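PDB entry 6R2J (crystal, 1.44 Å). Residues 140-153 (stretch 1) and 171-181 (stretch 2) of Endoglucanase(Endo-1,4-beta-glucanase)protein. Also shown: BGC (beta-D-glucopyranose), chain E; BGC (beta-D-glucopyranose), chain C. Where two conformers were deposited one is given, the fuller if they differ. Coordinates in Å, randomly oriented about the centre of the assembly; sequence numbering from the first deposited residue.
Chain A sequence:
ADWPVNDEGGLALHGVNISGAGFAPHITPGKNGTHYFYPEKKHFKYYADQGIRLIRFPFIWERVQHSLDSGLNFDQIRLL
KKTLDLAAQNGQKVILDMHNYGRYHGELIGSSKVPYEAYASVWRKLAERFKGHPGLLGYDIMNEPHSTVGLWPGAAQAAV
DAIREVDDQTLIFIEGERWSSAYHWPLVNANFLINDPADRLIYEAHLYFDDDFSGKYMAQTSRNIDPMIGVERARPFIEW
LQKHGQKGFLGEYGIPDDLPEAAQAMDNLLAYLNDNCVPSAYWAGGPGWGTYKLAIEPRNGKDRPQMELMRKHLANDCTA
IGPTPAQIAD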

ATOM      1  N   ASP A 140       4.070   2.066  -5.535  1.00  8.25           N
ATOM      2  CA  ASP A 140       2.674   1.660  -5.667  1.00  7.94           C
ATOM      3  C   ASP A 140       2.055   2.776  -6.504  1.00  6.81           C
ATOM      4  O   ASP A 140       1.661   3.829  -6.002  1.00  7.73           O
ATOM      5  CB  ASP A 140       2.098   1.494  -4.267  1.00  7.53           C
ATOM      6  CG  ASP A 140       0.721   0.874  -4.255  1.00  8.48           C
ATOM      7  OD1 ASP A 140       0.028   0.882  -5.312  1.00  8.40           O
ATOM      8  OD2 ASP A 140       0.336   0.413  -3.145  1.00 10.37           O
ATOM      9  N   ILE A 141       2.064   2.559  -7.824  1.00  7.32           N
ATOM     10  CA  ILE A 141       1.768   3.640  -8.752  1.00  8.30           C
ATOM     11  C   ILE A 141       0.324   4.132  -8.682  1.00  6.61           C
ATOM     12  O   ILE A 141       0.036   5.246  -9.130  1.00  7.66           O
ATOM     13  CB  ILE A 141       2.164   3.244 -10.191  1.00  8.76           C
ATOM     14  CG1 ILE A 141       1.400   2.021 -10.691  1.00 10.10           C
ATOM     15  CG2 ILE A 141       3.649   2.929 -10.288  1.00  8.13           C
ATOM     16  CD1 ILE A 141       1.536   1.760 -12.178  1.00 11.04           C
ATOM     17  N   MET A 142      -0.601   3.366  -8.112  1.00  7.28           N
ATOM     18  CA  MET A 142      -1.952   3.890  -7.931  1.00  7.77           C
ATOM     19  C   MET A 142      -2.692   3.085  -6.876  1.00  6.18           C
ATOM     20  O   MET A 142      -2.778   1.871  -6.990  1.00  6.92           O
ATOM     21  CB  MET A 142      -2.752   3.819  -9.241  1.00  8.65           C
ATOM     22  CG  MET A 142      -4.145   4.437  -9.204  1.00  8.10           C
ATOM     23  SD  MET A 142      -4.080   6.161  -8.697  1.00  8.33           S
ATOM     24  CE  MET A 142      -2.912   6.846  -9.862  1.00  8.26           C
ATOM     25  N   ASN A 143      -3.306   3.782  -5.932  1.00  6.35           N
ATOM     26  CA  ASN A 143      -4.207   3.191  -4.953  1.00  6.65           C
ATOM     27  C   ASN A 143      -5.641   3.061  -5.487  1.00  6.75           C
ATOM     28  O   ASN A 143      -6.243   4.024  -5.994  1.00  7.65           O
ATOM     29  CB  ASN A 143      -4.180   4.041  -3.668  1.00  8.44           C
ATOM     30  CG  ASN A 143      -5.131   3.528  -2.575  1.00  9.36           C
ATOM     31  OD1 ASN A 143      -4.833   2.534  -1.938  1.00  8.07           O
ATOM     32  ND2 ASN A 143      -6.269   4.210  -2.365  1.00 11.52           N
ATOM     33  N   GLU A 144      -6.176   1.852  -5.365  1.00  6.88           N
ATOM     34  CA  GLU A 144      -7.602   1.576  -5.529  1.00  7.28           C
ATOM     35  C   GLU A 144      -8.265   2.219  -6.762  1.00  6.69           C
ATOM     36  O   GLU A 144      -9.238   2.968  -6.621  1.00  7.07           O
ATOM     37  CB  GLU A 144      -8.374   1.865  -4.260  1.00  6.89           C
ATOM     38  CG  GLU A 144      -7.948   0.922  -3.103  1.00  8.09           C
ATOM     39  CD  GLU A 144      -8.765   1.069  -1.810  1.00  8.88           C
ATOM     40  OE1 GLU A 144      -9.677   1.923  -1.730  1.00  9.04           O
ATOM     41  OE2 GLU A 144      -8.444   0.322  -0.846  1.00  9.37           O
ATOM     42  N   PRO A 145      -7.813   1.881  -7.960  1.00  7.36           N
ATOM     43  CA  PRO A 145      -8.586   2.245  -9.155  1.00  7.38           C
ATOM     44  C   PRO A 145     -10.018   1.763  -9.040  1.00  7.53           C
ATOM     45  O   PRO A 145     -10.281   0.644  -8.607  1.00  7.21           O
ATOM     46  CB  PRO A 145      -7.866   1.536 -10.304  1.00  8.72           C
ATOM     47  CG  PRO A 145      -6.729   0.812  -9.714  1.00  9.18           C
ATOM     48  CD  PRO A 145      -6.592   1.108  -8.250  1.00  7.83           C
ATOM     49  N   HIS A 146     -10.953   2.609  -9.452  1.00  9.08           N
ATOM     50  CA  HIS A 146     -12.332   2.170  -9.486  1.00  9.98           C
ATOM     51  C   HIS A 146     -13.082   2.985 -10.511  1.00 10.19           C
ATOM     52  O   HIS A 146     -12.756   4.150 -10.743  1.00 10.51           O
ATOM     53  CB  HIS A 146     -13.010   2.338  -8.126  1.00 10.04           C
ATOM     54  CG  HIS A 146     -13.158   3.766  -7.693  1.00  9.22           C
ATOM     55  ND1 HIS A 146     -14.339   4.468  -7.794  1.00  9.87           N
ATOM     56  CD2 HIS A 146     -12.272   4.619  -7.132  1.00  9.01           C
ATOM     57  CE1 HIS A 146     -14.175   5.685  -7.300  1.00  8.42           C
ATOM     58  NE2 HIS A 146     -12.928   5.802  -6.895  1.00  8.86           N
ATOM     59  N   SER A 147     -14.075   2.338 -11.127  1.00 10.54           N
ATOM     60  CA  SER A 147     -14.934   2.983 -12.114  0.50 10.81           C
ATOM     61  C   SER A 147     -14.110   3.777 -13.114  1.00 10.14           C
ATOM     62  O   SER A 147     -14.360   4.957 -13.356  1.00 10.21           O
ATOM     63  CB  SER A 147     -15.992   3.872 -11.450  0.50 12.16           C
ATOM     64  OG  SER A 147     -16.759   3.152 -10.483  0.50 13.21           O
ATOM     65  N   THR A 148     -13.103   3.132 -13.689  1.00 11.17           N
ATOM     66  CA  THR A 148     -12.217   3.836 -14.615  1.00 10.20           C
ATOM     67  C   THR A 148     -12.606   3.660 -16.084  1.00  9.48           C
ATOM     68  O   THR A 148     -11.852   4.071 -16.966  1.00  7.83           O
ATOM     69  CB  THR A 148     -10.739   3.496 -14.397  1.00 10.31           C
ATOM     70  OG1 THR A 148     -10.499   2.138 -14.799  1.00 11.00           O
ATOM     71  CG2 THR A 148     -10.337   3.717 -12.945  1.00 10.19           C
ATOM     72  N   VAL A 149     -13.791   3.117 -16.352  1.00 13.01           N
ATOM     73  CA  VAL A 149     -14.281   2.803 -17.702  1.00 12.16           C
ATOM     74  C   VAL A 149     -13.186   2.333 -18.654  1.00 10.92           C
ATOM     75  O   VAL A 149     -12.993   2.917 -19.735  1.00 12.58           O
ATOM     76  CB  VAL A 149     -15.069   3.979 -18.314  1.00 12.68           C
ATOM     77  CG1 VAL A 149     -16.478   4.094 -17.681  1.00 11.56           C
ATOM     78  CG2 VAL A 149     -14.254   5.257 -18.220  1.00 12.56           C
ATOM     79  N   GLY A 150     -12.476   1.271 -18.251  1.00 10.58           N
ATOM     80  CA  GLY A 150     -11.522   0.574 -19.084  1.00  8.84           C
ATOM     81  C   GLY A 150     -10.191   1.259 -19.197  1.00  8.19           C
ATOM     82  O   GLY A 150      -9.371   0.821 -19.999  1.00 10.75           O
ATOM     83  N   LEU A 151      -9.952   2.317 -18.424  1.00  7.44           N
ATOM     84  CA  LEU A 151      -8.765   3.126 -18.605  1.00  7.71           C
ATOM     85  C   LEU A 151      -7.615   2.697 -17.715  1.00  7.93           C
ATOM     86  O   LEU A 151      -6.468   3.027 -18.032  1.00  8.28           O
ATOM     87  CB  LEU A 151      -9.048   4.596 -18.301  1.00  6.60           C
ATOM     88  CG  LEU A 151     -10.001   5.287 -19.254  1.00  7.22           C
ATOM     89  CD1 LEU A 151     -10.293   6.662 -18.747  1.00  8.76           C
ATOM     90  CD2 LEU A 151      -9.393   5.303 -20.643  1.00  7.39           C
ATOM     91  N   TRP A 152      -7.880   1.986 -16.608  1.00  9.04           N
ATOM     92  CA  TRP A 152      -6.797   1.689 -15.672  1.00  9.35           C
ATOM     93  C   TRP A 152      -5.659   0.850 -16.295  1.00 10.58           C
ATOM     94  O   TRP A 152      -4.478   1.184 -16.076  1.00 11.58           O
ATOM     95  CB  TRP A 152      -7.353   1.137 -14.347  1.00  9.66           C
ATOM     96  CG  TRP A 152      -6.228   0.603 -13.476  1.00 10.99           C
ATOM     97  CD1 TRP A 152      -6.099  -0.660 -12.986  1.00 11.89           C
ATOM     98  CD2 TRP A 152      -5.030   1.306 -13.061  1.00 10.30           C
ATOM     99  NE1 TRP A 152      -4.924  -0.781 -12.267  1.00 12.57           N
ATOM    100  CE2 TRP A 152      -4.259   0.414 -12.298  1.00 11.83           C
ATOM    101  CE3 TRP A 152      -4.567   2.605 -13.216  1.00  9.60           C
ATOM    102  CZ2 TRP A 152      -3.038   0.773 -11.739  1.00 10.62           C
ATOM    103  CZ3 TRP A 152      -3.354   2.949 -12.660  1.00  9.72           C
ATOM    104  CH2 TRP A 152      -2.607   2.039 -11.937  1.00 10.09           C
ATOM    105  N   PRO A 153      -5.918  -0.243 -17.042  1.00 10.20           N
ATOM    106  CA  PRO A 153      -4.790  -1.078 -17.506  1.00 11.28           C
ATOM    107  C   PRO A 153      -3.790  -0.340 -18.399  1.00 10.89           C
ATOM    108  O   PRO A 153      -2.573  -0.511 -18.251  1.00 11.07           O
ATOM    109  CB  PRO A 153      -5.498  -2.235 -18.222  1.00 12.48           C
ATOM    110  CG  PRO A 153      -6.843  -2.361 -17.474  1.00 11.90           C
ATOM    111  CD  PRO A 153      -7.224  -0.916 -17.210  1.00 11.02           C
ATOM    112  N   LEU A 171      11.187  -2.010  -7.237  1.00 10.76           N
ATOM    113  CA  LEU A 171       9.925  -2.725  -7.358  1.00  9.76           C
ATOM    114  C   LEU A 171       8.792  -1.771  -7.735  1.00  8.13           C
ATOM    115  O   LEU A 171       8.775  -0.595  -7.366  1.00  7.40           O
ATOM    116  CB  LEU A 171       9.569  -3.404  -6.034  1.00  9.56           C
ATOM    117  CG  LEU A 171      10.554  -4.472  -5.566  1.00 11.03           C
ATOM    118  CD1 LEU A 171      10.123  -5.050  -4.250  1.00 11.28           C
ATOM    119  CD2 LEU A 171      10.713  -5.550  -6.613  1.00 12.65           C
ATOM    120  N   ILE A 172       7.818  -2.309  -8.458  1.00  8.07           N
ATOM    121  CA  ILE A 172       6.597  -1.582  -8.788  1.00  9.20           C
ATOM    122  C   ILE A 172       5.421  -2.453  -8.377  1.00  7.88           C
ATOM    123  O   ILE A 172       5.387  -3.649  -8.712  1.00  7.80           O
ATOM    124  CB  ILE A 172       6.495  -1.222 -10.285  1.00 11.89           C
ATOM    125  CG1 ILE A 172       7.602  -0.253 -10.691  1.00 11.45           C
ATOM    126  CG2 ILE A 172       5.053  -0.652 -10.596  1.00 12.72           C
ATOM    127  CD1 ILE A 172       7.794  -0.148 -12.213  1.00 12.49           C
ATOM    128  N   PHE A 173       4.451  -1.838  -7.679  1.00  6.53           N
ATOM    129  CA  PHE A 173       3.253  -2.490  -7.164  1.00  7.84           C
ATOM    130  C   PHE A 173       2.040  -2.078  -7.988  1.00  8.36           C
ATOM    131  O   PHE A 173       1.747  -0.877  -8.155  1.00  7.81           O
ATOM    132  CB  PHE A 173       3.095  -2.179  -5.676  1.00  7.11           C
ATOM    133  CG  PHE A 173       4.275  -2.686  -4.854  1.00  8.44           C
ATOM    134  CD1 PHE A 173       5.472  -2.002  -4.825  1.00  7.50           C
ATOM    135  CD2 PHE A 173       4.194  -3.873  -4.134  1.00  9.50           C
ATOM    136  CE1 PHE A 173       6.534  -2.485  -4.108  1.00  7.57           C
ATOM    137  CE2 PHE A 173       5.272  -4.334  -3.383  1.00  8.53           C
ATOM    138  CZ  PHE A 173       6.422  -3.646  -3.395  1.00  7.47           C
ATOM    139  N   ILE A 174       1.356  -3.091  -8.512  1.00  8.98           N
ATOM    140  CA  ILE A 174       0.234  -2.917  -9.416  1.00  8.45           C
ATOM    141  C   ILE A 174      -1.045  -3.345  -8.695  1.00  8.68           C
ATOM    142  O   ILE A 174      -1.225  -4.522  -8.355  1.00  8.36           O
ATOM    143  CB  ILE A 174       0.432  -3.705 -10.725  1.00 10.44           C
ATOM    144  CG1 ILE A 174       1.775  -3.360 -11.390  1.00 11.80           C
ATOM    145  CG2 ILE A 174      -0.753  -3.443 -11.704  1.00 10.85           C
ATOM    146  CD1 ILE A 174       1.926  -1.927 -11.857  1.00 12.72           C
ATOM    147  N   GLU A 175      -1.955  -2.396  -8.515  1.00  9.43           N
ATOM    148  CA  GLU A 175      -3.315  -2.660  -8.089  1.00  9.09           C
ATOM    149  C   GLU A 175      -4.247  -2.853  -9.295  1.00 10.01           C
ATOM    150  O   GLU A 175      -3.923  -2.506 -10.451  1.00 10.22           O
ATOM    151  CB  GLU A 175      -3.793  -1.502  -7.183  1.00  8.82           C
ATOM    152  CG  GLU A 175      -2.872  -1.353  -5.966  1.00  8.02           C
ATOM    153  CD  GLU A 175      -3.353  -0.363  -4.940  1.00  7.81           C
ATOM    154  OE1 GLU A 175      -4.561  -0.361  -4.658  1.00  6.73           O
ATOM    155  OE2 GLU A 175      -2.494   0.409  -4.404  1.00  9.58           O
ATOM    156  N   GLY A 176      -5.406  -3.453  -9.014  1.00  9.89           N
ATOM    157  CA  GLY A 176      -6.435  -3.682  -9.995  1.00  8.99           C
ATOM    158  C   GLY A 176      -7.715  -2.911  -9.698  1.00  8.83           C
ATOM    159  O   GLY A 176      -7.861  -2.191  -8.713  1.00  8.73           O
ATOM    160  N   GLU A 177      -8.660  -3.100 -10.599  1.00  9.55           N
ATOM    161  CA  GLU A 177      -9.956  -2.444 -10.582  1.00 10.72           C
ATOM    162  C   GLU A 177     -10.813  -2.955  -9.403  1.00 10.17           C
ATOM    163  O   GLU A 177     -10.388  -3.780  -8.561  1.00 10.37           O
ATOM    164  CB  GLU A 177     -10.544  -2.590 -11.993  1.00 11.98           C
ATOM    165  CG  GLU A 177     -11.918  -2.103 -12.329  1.00 17.59           C
ATOM    166  CD  GLU A 177     -12.174  -0.621 -12.125  1.00 17.49           C
ATOM    167  OE1 GLU A 177     -12.891  -0.388 -11.161  1.00 19.61           O
ATOM    168  OE2 GLU A 177     -11.750   0.276 -12.915  1.00 16.76           O
ATOM    169  N   ARG A 178     -12.009  -2.370  -9.305  1.00  9.36           N
ATOM    170  CA  ARG A 178     -12.913  -2.619  -8.193  1.00  9.84           C
ATOM    171  C   ARG A 178     -12.250  -2.355  -6.844  1.00  9.41           C
ATOM    172  O   ARG A 178     -12.358  -3.151  -5.908  1.00 10.12           O
ATOM    173  CB  ARG A 178     -13.497  -4.030  -8.219  1.00 12.73           C
ATOM    174  CG  ARG A 178     -14.889  -4.085  -7.567  1.00 14.86           C
ATOM    175  CD  ARG A 178     -15.068  -5.352  -6.762  1.00 19.54           C
ATOM    176  NE  ARG A 178     -16.134  -5.183  -5.763  1.00 24.17           N
ATOM    177  CZ  ARG A 178     -16.042  -4.399  -4.687  1.00 26.86           C
ATOM    178  NH1 ARG A 178     -14.900  -3.718  -4.446  1.00 28.17           N
ATOM    179  NH2 ARG A 178     -17.091  -4.298  -3.854  1.00 26.47           N
ATOM    180  N   TRP A 179     -11.559  -1.227  -6.750  1.00  8.70           N
ATOM    181  CA  TRP A 179     -10.889  -0.787  -5.524  1.00  9.90           C
ATOM    182  C   TRP A 179      -9.768  -1.735  -5.109  1.00  9.52           C
ATOM    183  O   TRP A 179      -9.441  -1.846  -3.923  1.00 10.20           O
ATOM    184  CB  TRP A 179     -11.850  -0.530  -4.362  1.00 11.46           C
ATOM    185  CG  TRP A 179     -13.032   0.370  -4.695  1.00 12.84           C
ATOM    186  CD1 TRP A 179     -14.176  -0.003  -5.346  1.00 13.21           C
ATOM    187  CD2 TRP A 179     -13.204   1.771  -4.363  1.00 13.42           C
ATOM    188  NE1 TRP A 179     -15.040   1.074  -5.454  1.00 14.32           N
ATOM    189  CE2 TRP A 179     -14.472   2.166  -4.847  1.00 14.69           C
ATOM    190  CE3 TRP A 179     -12.413   2.725  -3.718  1.00 13.14           C
ATOM    191  CZ2 TRP A 179     -14.968   3.474  -4.681  1.00 14.38           C
ATOM    192  CZ3 TRP A 179     -12.912   4.017  -3.565  1.00 12.38           C
ATOM    193  CH2 TRP A 179     -14.171   4.373  -4.043  1.00 12.60           C
ATOM    194  N   SER A 180      -9.202  -2.456  -6.079  1.00  8.82           N
ATOM    195  CA  SER A 180      -8.192  -3.487  -5.831  1.00  8.44           C
ATOM    196  C   SER A 180      -8.632  -4.468  -4.737  1.00  8.87           C
ATOM    197  O   SER A 180      -7.829  -4.936  -3.933  1.00  9.61           O
ATOM    198  CB  SER A 180      -6.824  -2.902  -5.516  1.00  9.95           C
ATOM    199  OG  SER A 180      -5.822  -3.845  -5.873  1.00 13.02           O
ATOM    200  N   SER A 181      -9.910  -4.828  -4.768  1.00  8.91           N
ATOM    201  CA  SER A 181     -10.440  -5.881  -3.918  1.00  9.14           C
ATOM    202  C   SER A 181      -9.790  -7.234  -4.188  1.00  9.84           C
ATOM    203  O   SER A 181      -9.745  -7.710  -5.323  1.00  9.77           O
ATOM    204  CB  SER A 181     -11.944  -5.986  -4.178  1.00 10.41           C
ATOM    205  OG  SER A 181     -12.484  -7.133  -3.561  1.00 10.26           O
TER
HETATM  206  C2  BGC E   2     -13.436  -2.820  -2.028  0.71 15.36           C
HETATM  207  C3  BGC E   2     -12.049  -3.361  -2.174  0.71 10.56           C
HETATM  208  C4  BGC E   2     -11.211  -2.410  -1.383  0.71 11.69           C
HETATM  209  C5  BGC E   2     -11.830  -1.780  -0.176  0.71 33.08           C
HETATM  210  C6  BGC E   2     -10.711  -0.962   0.395  0.71  7.08           C
HETATM  211  C1  BGC E   2     -14.002  -2.003  -0.838  0.71 20.14           C
HETATM  212  O2  BGC E   2     -14.320  -3.895  -2.547  0.71 19.35           O
HETATM  213  O3  BGC E   2     -11.609  -3.406  -3.536  0.71 51.96           O
HETATM  214  O4  BGC E   2     -10.083  -3.242  -1.236  0.71 18.47           O
HETATM  215  O5  BGC E   2     -12.985  -0.936  -0.651  0.71 20.05           O
HETATM  216  O6  BGC E   2     -11.309   0.037   1.264  0.71 17.58           O
HETATM  217  C2  BGC C   1     -16.082   1.741  -0.879  0.71 23.83           C
HETATM  218  C3  BGC C   1     -15.034   0.734  -1.273  0.71 26.25           C
HETATM  219  C4  BGC C   1     -15.778  -0.563  -1.111  0.71 33.97           C
HETATM  220  C5  BGC C   1     -17.066  -0.665  -1.996  0.71 63.59           C
HETATM  221  C6  BGC C   1     -17.922  -1.930  -1.744  0.71 13.47           C
HETATM  222  C1  BGC C   1     -17.188   1.792  -1.949  0.71 38.91           C
HETATM  223  O1  BGC C   1     -18.125   2.814  -1.818  0.71 29.72           O
HETATM  224  O2  BGC C   1     -15.594   3.071  -0.768  0.71 22.61           O
HETATM  225  O3  BGC C   1     -13.897   0.615  -0.410  0.71 27.83           O
HETATM  226  O4  BGC C   1     -15.186  -1.818  -1.417  0.71 20.58           O
HETATM  227  O5  BGC C   1     -17.981   0.497  -2.053  0.71 20.89           O
HETATM  228  O6  BGC C   1     -17.025  -3.017  -1.570  0.71 28.75           O
HETATM  229  O   HOH W   1      -0.865   0.312  -8.439  1.00  8.09           O
HETATM  230  O   HOH W   2     -16.627   2.607  -7.818  1.00 26.15           O

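The two stretches run side by side. Asp140 and Phe173 form a parallel beta bridge, and their side chains lie on the same face of the sheet. The backbone bond here is weak: Ile141 N reaches Phe173 O at 3.5 Å. Water 1 sits between the two backbones here. It accepts from Glu175 N and lies 2.9 Å from both Phe173 O and Met142 O. Further along, Trp179 N donates to Pro145 O at 2.9 Å, tying the loop of stretch 1 to the weakly bonded helical segment that follows the strand.

Two glutamates supply much of the polar bonding. Glu175 points toward stretch 1, and Glu175 OE1 accepts a nearly straight hydrogen bond from Glu144 N at 2.8 Å. Glu175 OE2 lies 2.7 Å from Asp140 OD1. Two acid oxygens this close suggest that one group carries a proton. The backbone oxygen of Glu175 is also used: Trp152 NE1 donates to Glu175 O at 2.7 Å, with Glu175 O at the edge of the indole, near its plane.

Glu177 starts away from stretch 1, but its carboxylate returns to it. Glu177 OE2 accepts from Thr148 OG1 at 2.9 Å and from Thr148 N at 3.3 Å. Glu177 OE1 takes a weak bond from Ser147 N at 3.0 Å. The carboxylate thus gathers the backbone amides of a loop.

The aromatic contact is a face-to-face stack. The rings of His146 and Trp179 are nearly parallel, with 3.6 Å between the His146 centroid and that of the Trp179 six-membered ring. His146 CB sits over the five-membered ring in a CH-pi contact. The opposite indole face meets the chain C glucose, where Trp179 CD2 is 3.7 Å from BGC C3.

The isoleucines pack through apolar side chains. Ile141 CG2 meets Ile172 CG2 at 3.9 Å, and Ile141 CD1 meets Ile174 CD1 at 3.7 Å.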